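Local coordinates for protein aminotransferase (Paracoccus denitrificans, PDB 4GRX) that probably catalyses pyridoxal-phosphate-dependent transfer of amino groups from amines or omega-amino acids to keto acids, as a class III omega-aminotransferase, at residues 29-34 with 160-165; 370-375 with 448-453; 387-392 with 439-444; 420-425 with 454-459; 424-429 with 433-438. All blocks are in the same frame, centred on the assembly; numbering follows the deposited sequence.

Contact 1. Residues 29-34 with 160-165; sequences YGFTDM and NAYHGV. With DAV (delta-amino valeric acid), chain F.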
# COMPACT_ATOMS: atom_id res chain seq x y z
N TYR A 29 -4.91 14.92 -8.68
CA TYR A 29 -5.86 14.70 -7.59
C TYR A 29 -6.55 13.35 -7.70
O TYR A 29 -6.92 12.92 -8.80
CB TYR A 29 -6.94 15.78 -7.58
CG TYR A 29 -6.45 17.19 -7.40
CD1 TYR A 29 -6.55 17.82 -6.16
CD2 TYR A 29 -5.94 17.91 -8.47
CE1 TYR A 29 -6.12 19.13 -6.00
CE2 TYR A 29 -5.50 19.22 -8.31
CZ TYR A 29 -5.60 19.82 -7.08
OH TYR A 29 -5.18 21.12 -6.92
N GLY A 30 -6.73 12.68 -6.57
CA GLY A 30 -7.49 11.45 -6.52
C GLY A 30 -8.81 11.67 -5.83
O GLY A 30 -8.87 12.35 -4.78
N PHE A 31 -9.87 11.09 -6.41
CA PHE A 31 -11.22 11.17 -5.86
C PHE A 31 -11.55 12.61 -5.55
O PHE A 31 -11.95 12.95 -4.45
CB PHE A 31 -11.35 10.35 -4.58
CG PHE A 31 -11.47 8.87 -4.80
CD1 PHE A 31 -12.55 8.33 -5.48
CD2 PHE A 31 -10.50 8.00 -4.28
CE1 PHE A 31 -12.65 6.95 -5.65
CE2 PHE A 31 -10.60 6.62 -4.45
CZ PHE A 31 -11.68 6.11 -5.13
N THR A 32 -11.34 13.47 -6.54
CA THR A 32 -11.55 14.89 -6.37
C THR A 32 -12.38 15.36 -7.57
O THR A 32 -12.00 15.12 -8.72
CB THR A 32 -10.19 15.63 -6.26
OG1 THR A 32 -9.49 15.17 -5.09
CG2 THR A 32 -10.38 17.13 -6.18
N ASP A 33 -13.54 15.97 -7.30
CA ASP A 33 -14.33 16.55 -8.36
C ASP A 33 -13.57 17.75 -8.96
O ASP A 33 -13.33 18.75 -8.28
CB ASP A 33 -15.72 16.97 -7.88
CG ASP A 33 -16.62 17.43 -9.03
OD1 ASP A 33 -17.27 16.56 -9.66
OD2 ASP A 33 -16.68 18.65 -9.31
N MET A 34 -13.19 17.62 -10.22
CA MET A 34 -12.32 18.59 -10.87
C MET A 34 -12.98 19.95 -11.19
O MET A 34 -12.36 20.99 -11.02
CB MET A 34 -11.62 17.97 -12.09
CG MET A 34 -10.67 16.83 -11.75
SD MET A 34 -9.33 17.27 -10.61
CE MET A 34 -8.42 18.50 -11.55
N ASN A 160 -22.02 -2.41 -4.70
CA ASN A 160 -21.81 -1.34 -3.72
C ASN A 160 -20.70 -1.62 -2.70
O ASN A 160 -20.41 -0.77 -1.86
CB ASN A 160 -23.11 -0.94 -2.99
CG ASN A 160 -24.15 -0.35 -3.93
OD1 ASN A 160 -23.84 0.39 -4.86
ND2 ASN A 160 -25.42 -0.65 -3.65
N ALA A 161 -20.06 -2.79 -2.74
CA ALA A 161 -18.95 -3.05 -1.82
C ALA A 161 -17.78 -2.12 -2.12
O ALA A 161 -17.58 -1.68 -3.27
CB ALA A 161 -18.50 -4.49 -1.90
N TYR A 162 -17.00 -1.80 -1.10
CA TYR A 162 -15.75 -1.11 -1.37
C TYR A 162 -14.63 -1.80 -0.62
O TYR A 162 -14.64 -1.85 0.61
CB TYR A 162 -15.85 0.38 -1.00
CG TYR A 162 -14.61 1.18 -1.37
CD1 TYR A 162 -14.55 1.92 -2.56
CD2 TYR A 162 -13.49 1.18 -0.53
CE1 TYR A 162 -13.42 2.63 -2.90
CE2 TYR A 162 -12.36 1.90 -0.86
CZ TYR A 162 -12.33 2.61 -2.04
OH TYR A 162 -11.21 3.31 -2.34
N HIS A 163 -13.68 -2.35 -1.36
CA HIS A 163 -12.58 -3.06 -0.74
C HIS A 163 -11.22 -2.53 -1.13
O HIS A 163 -10.20 -3.00 -0.61
CB HIS A 163 -12.69 -4.56 -1.01
CG HIS A 163 -13.98 -5.17 -0.50
ND1 HIS A 163 -14.16 -5.54 0.79
CD2 HIS A 163 -15.16 -5.51 -1.18
CE1 HIS A 163 -15.40 -6.07 0.94
NE2 HIS A 163 -16.01 -6.06 -0.27
N GLY A 164 -11.17 -1.54 -2.02
CA GLY A 164 -9.94 -0.81 -2.26
C GLY A 164 -9.65 -0.45 -3.71
O GLY A 164 -10.52 -0.56 -4.57
N VAL A 165 -8.42 -0.01 -3.96
CA VAL A 165 -8.08 0.54 -5.26
C VAL A 165 -6.95 -0.14 -6.03
O VAL A 165 -6.66 0.30 -7.14
CB VAL A 165 -7.81 2.07 -5.23
CG1 VAL A 165 -9.04 2.85 -4.75
CG2 VAL A 165 -6.57 2.41 -4.41
OXT DAV F . -15.93 6.19 -3.61
O DAV F . -15.85 8.43 -3.84
CB DAV F . -13.67 6.75 -1.66
CG DAV F . -13.44 6.53 -0.17
CD DAV F . -12.00 6.06 0.04
N DAV F . -11.89 5.18 1.21
C DAV F . -15.63 7.36 -3.22
C1 DAV F . -15.00 7.50 -1.81

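Contact 2. Residues 370-375 with 448-453; sequences AGLKRI and EMFEKL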
# COMPACT_ATOMS: atom_id res chain seq x y z
N ALA A 370 -31.88 10.29 16.29
CA ALA A 370 -33.00 11.22 16.43
C ALA A 370 -32.87 12.41 15.47
O ALA A 370 -33.85 12.83 14.87
CB ALA A 370 -33.13 11.68 17.87
N GLY A 371 -31.65 12.93 15.33
CA GLY A 371 -31.37 14.04 14.41
C GLY A 371 -31.68 13.72 12.96
O GLY A 371 -32.33 14.50 12.26
N LEU A 372 -31.24 12.55 12.51
CA LEU A 372 -31.45 12.14 11.13
C LEU A 372 -32.92 11.87 10.81
O LEU A 372 -33.40 12.29 9.76
CB LEU A 372 -30.62 10.92 10.81
CG LEU A 372 -29.13 11.06 11.07
CD1 LEU A 372 -28.49 9.71 10.80
CD2 LEU A 372 -28.47 12.16 10.23
N LYS A 373 -33.61 11.19 11.73
CA LYS A 373 -35.06 10.95 11.62
C LYS A 373 -35.83 12.26 11.49
O LYS A 373 -36.78 12.34 10.71
CB LYS A 373 -35.59 10.16 12.82
CG LYS A 373 -37.01 9.64 12.65
CD LYS A 373 -37.71 9.58 13.99
CE LYS A 373 -38.90 8.63 13.93
NZ LYS A 373 -39.47 8.36 15.28
N ARG A 374 -35.42 13.27 12.25
CA ARG A 374 -35.98 14.62 12.13
C ARG A 374 -35.65 15.19 10.75
O ARG A 374 -36.55 15.72 10.07
CB ARG A 374 -35.48 15.54 13.27
CG ARG A 374 -36.17 16.90 13.38
CD ARG A 374 -35.81 17.66 14.66
NE ARG A 374 -34.37 17.94 14.81
CZ ARG A 374 -33.51 17.25 15.58
NH1 ARG A 374 -33.92 16.21 16.30
NH2 ARG A 374 -32.22 17.61 15.63
N ILE A 375 -34.39 15.05 10.32
CA ILE A 375 -33.94 15.61 9.04
C ILE A 375 -34.57 14.92 7.82
O ILE A 375 -34.86 15.57 6.83
CB ILE A 375 -32.39 15.66 8.95
CG1 ILE A 375 -31.86 16.70 9.95
CG2 ILE A 375 -31.93 16.12 7.57
CD1 ILE A 375 -30.37 16.65 10.18
N GLU A 448 -24.08 21.14 16.19
CA GLU A 448 -23.47 22.02 15.20
C GLU A 448 -23.56 21.41 13.81
O GLU A 448 -23.98 22.07 12.86
CB GLU A 448 -22.00 22.31 15.54
CG GLU A 448 -21.44 23.45 14.69
CD GLU A 448 -19.95 23.61 14.82
OE1 GLU A 448 -19.37 23.07 15.78
OE2 GLU A 448 -19.36 24.28 13.95
N MET A 449 -23.16 20.13 13.72
CA MET A 449 -23.20 19.35 12.49
C MET A 449 -24.59 19.27 11.87
O MET A 449 -24.73 19.45 10.67
CB MET A 449 -22.68 17.95 12.79
CG MET A 449 -22.84 16.94 11.66
SD MET A 449 -22.46 15.28 12.26
CE MET A 449 -23.91 14.95 13.27
N PHE A 450 -25.62 19.01 12.69
CA PHE A 450 -26.99 18.93 12.19
C PHE A 450 -27.48 20.26 11.66
O PHE A 450 -27.90 20.35 10.50
CB PHE A 450 -27.95 18.46 13.28
CG PHE A 450 -27.83 17.01 13.59
CD1 PHE A 450 -27.60 16.08 12.58
CD2 PHE A 450 -27.96 16.56 14.89
CE1 PHE A 450 -27.50 14.74 12.86
CE2 PHE A 450 -27.86 15.21 15.19
CZ PHE A 450 -27.62 14.30 14.17
N GLU A 451 -27.45 21.29 12.50
CA GLU A 451 -27.82 22.64 12.10
C GLU A 451 -27.15 23.06 10.77
O GLU A 451 -27.80 23.56 9.86
CB GLU A 451 -27.50 23.61 13.25
CG GLU A 451 -27.51 25.09 12.91
CD GLU A 451 -27.33 25.96 14.15
OE1 GLU A 451 -26.71 25.50 15.14
OE2 GLU A 451 -27.83 27.11 14.14
N LYS A 452 -25.85 22.81 10.65
CA LYS A 452 -25.13 23.13 9.41
C LYS A 452 -25.63 22.31 8.20
O LYS A 452 -25.89 22.87 7.12
CB LYS A 452 -23.61 23.02 9.59
CG LYS A 452 -23.06 24.17 10.42
CD LYS A 452 -21.59 24.01 10.74
CE LYS A 452 -21.04 25.29 11.35
NZ LYS A 452 -19.57 25.24 11.42
N LEU A 453 -25.80 20.99 8.40
CA LEU A 453 -26.31 20.10 7.37
C LEU A 453 -27.69 20.53 6.87
O LEU A 453 -27.94 20.52 5.68
CB LEU A 453 -26.36 18.65 7.87
CG LEU A 453 -26.77 17.57 6.86
CD1 LEU A 453 -26.02 17.71 5.54
CD2 LEU A 453 -26.58 16.19 7.44

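Contact 3. Residues 387-392 with 439-444; sequences IGFMWA and FILTEA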
# COMPACT_ATOMS: atom_id res chain seq x y z
N ILE A 387 -25.96 3.20 11.86
CA ILE A 387 -25.83 2.65 13.20
C ILE A 387 -24.63 3.32 13.89
O ILE A 387 -23.72 3.82 13.22
CB ILE A 387 -25.68 1.11 13.12
CG1 ILE A 387 -25.88 0.45 14.49
CG2 ILE A 387 -24.37 0.71 12.42
CD1 ILE A 387 -26.18 -1.03 14.43
N GLY A 388 -24.64 3.34 15.23
CA GLY A 388 -23.55 3.93 16.00
C GLY A 388 -23.19 5.31 15.49
O GLY A 388 -24.04 6.19 15.45
N PHE A 389 -21.94 5.49 15.09
CA PHE A 389 -21.50 6.77 14.52
C PHE A 389 -21.22 6.69 13.03
O PHE A 389 -20.23 7.25 12.53
CB PHE A 389 -20.26 7.29 15.25
CG PHE A 389 -20.56 8.23 16.38
CD1 PHE A 389 -21.73 8.11 17.14
CD2 PHE A 389 -19.64 9.23 16.72
CE1 PHE A 389 -21.98 8.97 18.19
CE2 PHE A 389 -19.89 10.09 17.77
CZ PHE A 389 -21.06 9.96 18.51
N MET A 390 -22.08 5.97 12.30
CA MET A 390 -22.01 5.97 10.84
C MET A 390 -23.42 5.99 10.25
O MET A 390 -24.25 5.13 10.55
CB MET A 390 -21.16 4.80 10.33
CG MET A 390 -21.70 3.41 10.58
SD MET A 390 -20.54 2.12 10.10
CE MET A 390 -20.33 2.37 8.34
N TRP A 391 -23.68 7.00 9.43
CA TRP A 391 -25.05 7.32 9.01
C TRP A 391 -25.11 7.93 7.65
O TRP A 391 -24.12 8.53 7.18
CB TRP A 391 -25.69 8.27 10.01
CG TRP A 391 -25.85 7.68 11.39
CD1 TRP A 391 -24.96 7.78 12.45
CD2 TRP A 391 -26.96 6.85 11.89
NE1 TRP A 391 -25.43 7.10 13.54
CE2 TRP A 391 -26.62 6.51 13.27
CE3 TRP A 391 -28.15 6.37 11.35
CZ2 TRP A 391 -27.45 5.73 14.06
CZ3 TRP A 391 -28.98 5.58 12.16
CH2 TRP A 391 -28.64 5.27 13.48
N ALA A 392 -26.26 7.77 6.99
CA ALA A 392 -26.51 8.41 5.70
C ALA A 392 -27.97 8.79 5.45
O ALA A 392 -28.90 8.10 5.88
CB ALA A 392 -25.98 7.56 4.56
N PHE A 439 -15.10 9.93 17.06
CA PHE A 439 -15.70 9.45 18.30
C PHE A 439 -15.66 10.50 19.43
O PHE A 439 -16.55 10.53 20.27
CB PHE A 439 -15.03 8.15 18.75
CG PHE A 439 -15.12 7.01 17.74
CD1 PHE A 439 -14.33 5.87 17.90
CD2 PHE A 439 -15.98 7.07 16.63
CE1 PHE A 439 -14.41 4.82 17.00
CE2 PHE A 439 -16.05 6.02 15.72
CZ PHE A 439 -15.27 4.89 15.90
N ILE A 440 -14.66 11.37 19.43
CA ILE A 440 -14.52 12.42 20.46
C ILE A 440 -15.59 13.53 20.41
O ILE A 440 -15.49 14.55 21.11
CB ILE A 440 -13.12 13.08 20.42
CG1 ILE A 440 -12.89 13.80 19.08
CG2 ILE A 440 -12.03 12.05 20.67
CD1 ILE A 440 -11.98 15.00 19.18
N LEU A 441 -16.62 13.32 19.59
CA LEU A 441 -17.64 14.31 19.30
C LEU A 441 -18.59 14.55 20.48
O LEU A 441 -19.18 13.60 21.01
CB LEU A 441 -18.46 13.90 18.08
CG LEU A 441 -19.34 15.01 17.48
CD1 LEU A 441 -18.52 15.87 16.52
CD2 LEU A 441 -20.55 14.41 16.79
N THR A 442 -18.75 15.83 20.85
CA THR A 442 -19.58 16.25 21.98
C THR A 442 -21.01 16.57 21.53
O THR A 442 -21.22 16.93 20.37
CB THR A 442 -18.99 17.49 22.71
OG1 THR A 442 -19.17 18.68 21.91
CG2 THR A 442 -17.50 17.32 23.06
N GLU A 443 -21.98 16.47 22.43
CA GLU A 443 -23.38 16.75 22.11
C GLU A 443 -23.57 18.09 21.41
O GLU A 443 -24.44 18.22 20.55
CB GLU A 443 -24.27 16.67 23.36
CG GLU A 443 -24.18 15.33 24.07
CD GLU A 443 -25.01 15.26 25.34
OE1 GLU A 443 -25.86 16.16 25.55
OE2 GLU A 443 -24.83 14.31 26.13
N ALA A 444 -22.75 19.07 21.78
CA ALA A 444 -22.83 20.42 21.21
C ALA A 444 -22.32 20.41 19.77
O ALA A 444 -22.93 21.00 18.88
CB ALA A 444 -22.05 21.41 22.06

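Contact 4. Residues 420-425 with 454-459; sequences TDLGLI and EKALDK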
# COMPACT_ATOMS: atom_id res chain seq x y z
N THR A 420 -19.30 22.79 3.00
CA THR A 420 -18.01 23.42 3.15
C THR A 420 -18.15 24.93 3.35
O THR A 420 -17.50 25.49 4.21
CB THR A 420 -17.08 23.05 1.96
OG1 THR A 420 -16.81 21.65 2.02
CG2 THR A 420 -15.74 23.79 2.02
N ASP A 421 -19.03 25.58 2.58
CA ASP A 421 -19.16 27.04 2.68
C ASP A 421 -19.71 27.50 4.00
O ASP A 421 -19.49 28.64 4.37
CB ASP A 421 -20.03 27.61 1.56
CG ASP A 421 -19.34 27.58 0.23
OD1 ASP A 421 -18.09 27.61 0.21
OD2 ASP A 421 -20.04 27.51 -0.80
N LEU A 422 -20.42 26.60 4.68
CA LEU A 422 -21.01 26.85 6.00
C LEU A 422 -20.15 26.33 7.15
O LEU A 422 -20.58 26.32 8.30
CB LEU A 422 -22.39 26.20 6.08
CG LEU A 422 -23.42 26.73 5.09
CD1 LEU A 422 -24.46 25.65 4.81
CD2 LEU A 422 -24.05 28.02 5.60
N GLY A 423 -18.94 25.87 6.83
CA GLY A 423 -18.02 25.35 7.83
C GLY A 423 -18.27 23.92 8.27
O GLY A 423 -17.99 23.59 9.43
N LEU A 424 -18.76 23.07 7.37
CA LEU A 424 -19.01 21.66 7.70
C LEU A 424 -18.42 20.75 6.63
O LEU A 424 -18.90 20.76 5.50
CB LEU A 424 -20.52 21.36 7.89
CG LEU A 424 -21.04 19.90 7.96
CD1 LEU A 424 -20.57 19.20 9.22
CD2 LEU A 424 -22.55 19.78 7.87
N ILE A 425 -17.40 19.98 6.97
CA ILE A 425 -16.92 18.99 6.00
C ILE A 425 -17.90 17.81 6.05
O ILE A 425 -18.04 17.13 7.07
CB ILE A 425 -15.47 18.52 6.24
CG1 ILE A 425 -14.45 19.68 6.09
CG2 ILE A 425 -15.14 17.33 5.34
CD1 ILE A 425 -14.61 20.56 4.87
N GLU A 454 -28.56 20.91 7.80
CA GLU A 454 -29.94 21.27 7.48
C GLU A 454 -30.04 22.50 6.61
O GLU A 454 -30.84 22.55 5.67
CB GLU A 454 -30.71 21.53 8.76
CG GLU A 454 -30.91 20.32 9.64
CD GLU A 454 -32.34 20.23 10.10
OE1 GLU A 454 -32.58 20.09 11.33
OE2 GLU A 454 -33.22 20.31 9.21
N LYS A 455 -29.24 23.51 6.95
CA LYS A 455 -29.18 24.75 6.19
C LYS A 455 -28.74 24.45 4.75
O LYS A 455 -29.41 24.85 3.79
CB LYS A 455 -28.22 25.73 6.87
CG LYS A 455 -28.52 27.19 6.58
CD LYS A 455 -27.73 28.12 7.50
CE LYS A 455 -27.87 27.72 8.97
NZ LYS A 455 -27.49 28.84 9.88
N ALA A 456 -27.64 23.71 4.63
CA ALA A 456 -27.16 23.20 3.34
C ALA A 456 -28.27 22.52 2.55
O ALA A 456 -28.49 22.84 1.38
CB ALA A 456 -25.99 22.26 3.54
N LEU A 457 -29.00 21.60 3.19
CA LEU A 457 -30.10 20.92 2.51
C LEU A 457 -31.21 21.89 2.04
O LEU A 457 -31.70 21.77 0.91
CB LEU A 457 -30.68 19.77 3.34
CG LEU A 457 -29.76 18.60 3.72
CD1 LEU A 457 -30.46 17.64 4.67
CD2 LEU A 457 -29.23 17.85 2.50
N ASP A 458 -31.58 22.85 2.89
CA ASP A 458 -32.62 23.82 2.53
C ASP A 458 -32.21 24.57 1.28
O ASP A 458 -32.98 24.69 0.33
CB ASP A 458 -32.85 24.83 3.66
CG ASP A 458 -33.55 24.24 4.87
OD1 ASP A 458 -33.80 23.02 4.93
OD2 ASP A 458 -33.83 25.03 5.79
N LYS A 459 -30.97 25.05 1.30
CA LYS A 459 -30.42 25.86 0.23
C LYS A 459 -30.39 25.08 -1.09
O LYS A 459 -30.93 25.56 -2.08
CB LYS A 459 -29.01 26.34 0.62
CG LYS A 459 -28.58 27.63 -0.03
CD LYS A 459 -27.37 28.19 0.71
CE LYS A 459 -27.26 29.70 0.57
NZ LYS A 459 -27.18 30.09 -0.86

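Contact 5. Residues 424-429 with 433-438; sequences LICRPL and IVLCPP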
# COMPACT_ATOMS: atom_id res chain seq x y z
N LEU A 424 -18.76 23.07 7.37
CA LEU A 424 -19.01 21.66 7.70
C LEU A 424 -18.42 20.75 6.63
O LEU A 424 -18.90 20.76 5.50
CB LEU A 424 -20.52 21.36 7.89
CG LEU A 424 -21.04 19.90 7.96
CD1 LEU A 424 -20.57 19.20 9.22
CD2 LEU A 424 -22.55 19.78 7.87
N ILE A 425 -17.40 19.98 6.97
CA ILE A 425 -16.92 18.99 6.00
C ILE A 425 -17.90 17.81 6.05
O ILE A 425 -18.04 17.13 7.07
CB ILE A 425 -15.47 18.52 6.24
CG1 ILE A 425 -14.45 19.68 6.09
CG2 ILE A 425 -15.14 17.33 5.34
CD1 ILE A 425 -14.61 20.56 4.87
N CYS A 426 -18.59 17.61 4.93
CA CYS A 426 -19.55 16.53 4.79
C CYS A 426 -19.38 16.02 3.38
O CYS A 426 -19.54 16.80 2.44
CB CYS A 426 -20.97 17.05 4.96
SG CYS A 426 -22.26 15.82 4.69
N ARG A 427 -19.04 14.74 3.23
CA ARG A 427 -18.79 14.21 1.90
C ARG A 427 -19.81 13.17 1.43
O ARG A 427 -19.76 12.02 1.86
CB ARG A 427 -17.37 13.65 1.79
CG ARG A 427 -16.72 13.89 0.43
CD ARG A 427 -17.68 13.70 -0.73
NE ARG A 427 -17.48 14.72 -1.75
CZ ARG A 427 -18.37 15.09 -2.66
NH1 ARG A 427 -19.60 14.57 -2.71
NH2 ARG A 427 -18.03 16.04 -3.53
N PRO A 428 -20.73 13.58 0.53
CA PRO A 428 -21.71 12.71 -0.07
C PRO A 428 -21.09 11.79 -1.09
O PRO A 428 -20.28 12.22 -1.89
CB PRO A 428 -22.66 13.69 -0.78
CG PRO A 428 -22.54 14.94 0.01
CD PRO A 428 -21.05 14.99 0.25
N LEU A 429 -21.48 10.53 -1.04
CA LEU A 429 -21.01 9.55 -1.99
C LEU A 429 -22.24 9.21 -2.77
O LEU A 429 -23.17 8.63 -2.23
CB LEU A 429 -20.45 8.33 -1.25
CG LEU A 429 -19.50 8.65 -0.06
CD1 LEU A 429 -19.28 7.44 0.84
CD2 LEU A 429 -18.16 9.22 -0.48
N ILE A 433 -25.85 11.20 1.46
CA ILE A 433 -25.19 12.15 2.36
C ILE A 433 -24.70 11.42 3.61
O ILE A 433 -25.49 10.97 4.45
CB ILE A 433 -26.16 13.26 2.78
CG1 ILE A 433 -26.81 13.87 1.53
CG2 ILE A 433 -25.45 14.31 3.63
CD1 ILE A 433 -28.29 14.15 1.71
N VAL A 434 -23.38 11.30 3.73
CA VAL A 434 -22.75 10.48 4.75
C VAL A 434 -22.24 11.31 5.91
O VAL A 434 -21.71 12.40 5.74
CB VAL A 434 -21.60 9.65 4.14
CG1 VAL A 434 -20.81 8.92 5.20
CG2 VAL A 434 -22.16 8.66 3.14
N LEU A 435 -22.43 10.78 7.11
CA LEU A 435 -21.94 11.41 8.31
C LEU A 435 -21.22 10.35 9.11
O LEU A 435 -21.80 9.30 9.45
CB LEU A 435 -23.11 12.00 9.10
CG LEU A 435 -23.85 13.21 8.53
CD1 LEU A 435 -25.00 13.59 9.46
CD2 LEU A 435 -22.92 14.41 8.32
N CYS A 436 -19.93 10.59 9.37
CA CYS A 436 -19.10 9.67 10.14
C CYS A 436 -18.06 10.43 10.96
O CYS A 436 -16.84 10.27 10.74
CB CYS A 436 -18.45 8.60 9.24
SG CYS A 436 -17.37 9.22 7.92
N PRO A 437 -18.53 11.24 11.93
CA PRO A 437 -17.67 12.14 12.71
C PRO A 437 -16.71 11.39 13.64
O PRO A 437 -16.93 10.21 13.93
CB PRO A 437 -18.67 12.97 13.54
CG PRO A 437 -20.02 12.33 13.36
CD PRO A 437 -19.87 11.10 12.54
N PRO A 438 -15.65 12.07 14.14
CA PRO A 438 -14.81 11.38 15.14
C PRO A 438 -15.62 10.94 16.38
O PRO A 438 -16.67 11.51 16.70
CB PRO A 438 -13.79 12.44 15.54
CG PRO A 438 -13.81 13.45 14.45
CD PRO A 438 -15.21 13.46 13.93

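Contact 1. Residues 29-34 with 160-165
Tyr162 meets Phe31 with the hydroxyl end of its side chain. CG lies anti to the backbone N (chi1 -175°), which carries the phenol out to the ring, and OH stops 4.0 Å from Phe31 CE2. The two side chains arrive from opposite directions, with Phe31 CZ lying near the plane of the tyrosine ring, at its edge. The same OH is 3.7 Å from DAV CD, while the amine N of the ligand stands obliquely to the tyrosine ring. Next along the loop, the backbone of His163 and Gly164 is held by Thr173, and His163 ND1 bonds to Asp268. This loop follows strand 154-158 and lines the pocket for delta-amino valeric acid, to which Lys297, carrying pyridoxal phosphate, also belongs. Val165 then brings CG1 to the edge of the Phe31 ring, 4.1 Å from CE2, and its O accepts a bond from Lys138 of the second subunit. One face of Phe31 is taken by the ligand, DAV CB standing over the ring centre. An alanine at Phe31 is likely to leave the ligand's methylene chain without this aromatic wall and Tyr162 and Val165 with one apolar neighbour fewer. Phe97 of the second subunit packs edge-to-face with Phe31.

Contact 2. Residues 370-375 with 448-453
Phe450 lays one ring face against the backbone of Gly371, whose CA is 4.0 Å from the ring centroid and 23° off the ring normal, a CH-pi contact. With no side chain on Gly371, the ring can come right up to the neighbouring helix. Phe450 CG sits anti to its carbonyl carbon (chi1 -73°), which projects the phenyl group across the gap, and Met449 CE covers the opposite face from within the same helix. Two aliphatic tips approach obliquely: Ile375 CD1 comes to 3.7 Å from Phe450 CD1, delivered by an extended chain (chi2 168°), and Leu372 CD2 lies 3.8 Å from Phe450 CE1, that side chain crossing the phenylalanine at about a right angle. Helices 357-375 and 443-463 run side by side here, the segment axes almost parallel and 11.0 Å apart, and both pack on the antiparallel sheet that includes strands 390-395 and 432-435: Leu372, Ile375 and Leu453 all touch Leu393. An alanine in place of Phe450 would probably open a gap between the helices, leaving Gly371 CA uncovered and the tips of Leu372 and Ile375 without this aromatic partner. At the exposed margin, Arg374 turns its NH2 obliquely toward Phe450 CD2. On another flank of helix 443-463, Lys452 NZ forms a salt bridge with Glu448, whose OE2 accepts through its anti lone pair.

Contact 3. Residues 387-392 with 439-444
Phe389 reaches out from a tight turn toward Phe439 and Leu441. Its CB already lies 4.5 Å from Phe439 CD2. One bond past CG, the CD2 atom approaches that same Phe439 CD2 at 4.3 Å, oblique to both rings. Farther out, CE2 makes the densest set of contacts: it is 4.1 Å from Leu441 CB and 4.2 Å from Phe439 O, both again oblique to the ring. At the tip, Phe389 CZ is a little more distant, 4.7 Å from Leu441 CB. Leu441 holds its CG anti to the backbone N (chi1 -166°), and its CD2 methyl comes to 4.5 Å from Phe389 CE2. No hydrogen bond crosses the contact; the carbonyls of Phe439 and Leu441 are instead engaged by Asn360 ND2. Phe389 owes its position to a type II' turn from Ile387 to Met390, closed by bonds in both directions between those two residues, as in a two-residue beta hairpin. That hairpin joins strands 381-387 and 390-395. Its phenylalanine lodges between helix 357-375, where Phe368 meets it edge-to-face and Val361 packs on it, and the start of helix 443-463, where Met446 touches both Phe389 and Leu441.

Contact 4. Residues 420-425 with 454-459
Leu422 contributes the most buried surface and splits its two methyls between Lys455 and Ala456. Its CG stands anti to the carbonyl carbon (chi1 -63°), aiming the branched end at the side of helix 443-463. CD1 settles against the alanine, 3.9 Å from Ala456 CB and 3.7 Å from the backbone N of Ala456. The other methyl, CD2, meets the aliphatic part of the lysine, 4.1 Å from Lys455 CD. The two side chains pass each other at a slant. Lys455 is extended as far as CD, the atom that touches, and bends beyond it (chi3 -50°); the contact is made by the hydrocarbon chain rather than the ammonium group. Ala456, with just a methyl to offer, lets the leucine come close to the helix backbone, and it also packs on Thr418 and Cys419 of helix 411-421. Nothing polar bridges the two segments. Charged groups nearby find partners elsewhere: Asp421 pairs with Arg40, and Glu454 and Asp458 both pair with Arg378. Leu422 sits where helix 411-421 stops, and the chain reverses through Gly423, the C-prime residue of a Schellman motif. Leu424 N reaches Cys419 O and Gly423 N bonds to Thr420 O at 3.0 Å, ending the helix just before strand 424-425.

Contact 5. Residues 424-429 with 433-438
Segments 424-429 and 433-438 converge toward the short connection between them, the CA atoms being 6.7 Å apart for Cys426 and Leu435 but 4.3 Å for Pro428 and Ile433, with no hydrogen bond bridging them. Cys426 holds SG anti to its own N (chi1 176°), which places the sulfur among three residues: it lies 3.6 Å from Val434 O, 3.7 Å from Ile433 CG2 and 3.9 Å from Leu435 CD2. Within this chain, strand 424-425 is an outermost strand of one sheet and strand 432-435 of another, so the chain passes from one sheet to the other here, the residues after strand 424-425 packing on strand 432-435. Val434 faces the first segment, its CB against Arg427 O and its CG2 3.9 Å from Leu429 CD1. Leu429 belongs to the pocket for delta-amino valeric acid and touches the ligand. Arg427 starts out away from segment 433-438; NH1 binds Pro428 O on a lone pair in the carbonyl plane, and NH2 forms a salt bridge with Glu413.

How the contacts relate
Contacts 2 to 5 cluster in the C-terminal part of the chain, and contacts 2, 3 and 4 all draw on helix 443-463 or its start. Contact 5 adjoins each of them: Trp391 O and Leu435 N, 2.8 Å apart, probably hydrogen-bond it to contact 3, Leu453 packs on Leu435 from contact 2, and Leu424 and Ile425 are shared with contact 4. Contacts 2 and 4 also meet where Lys452 NZ lies 3.0 Å from Gly423 O. Contact 1 stands apart, yet its nearest atoms come within about 5 Å of contact 5, and both supply residues to the delta-amino valeric acid pocket. Contact 2 is farther off, about 17 Å from contact 1 between nearest atoms.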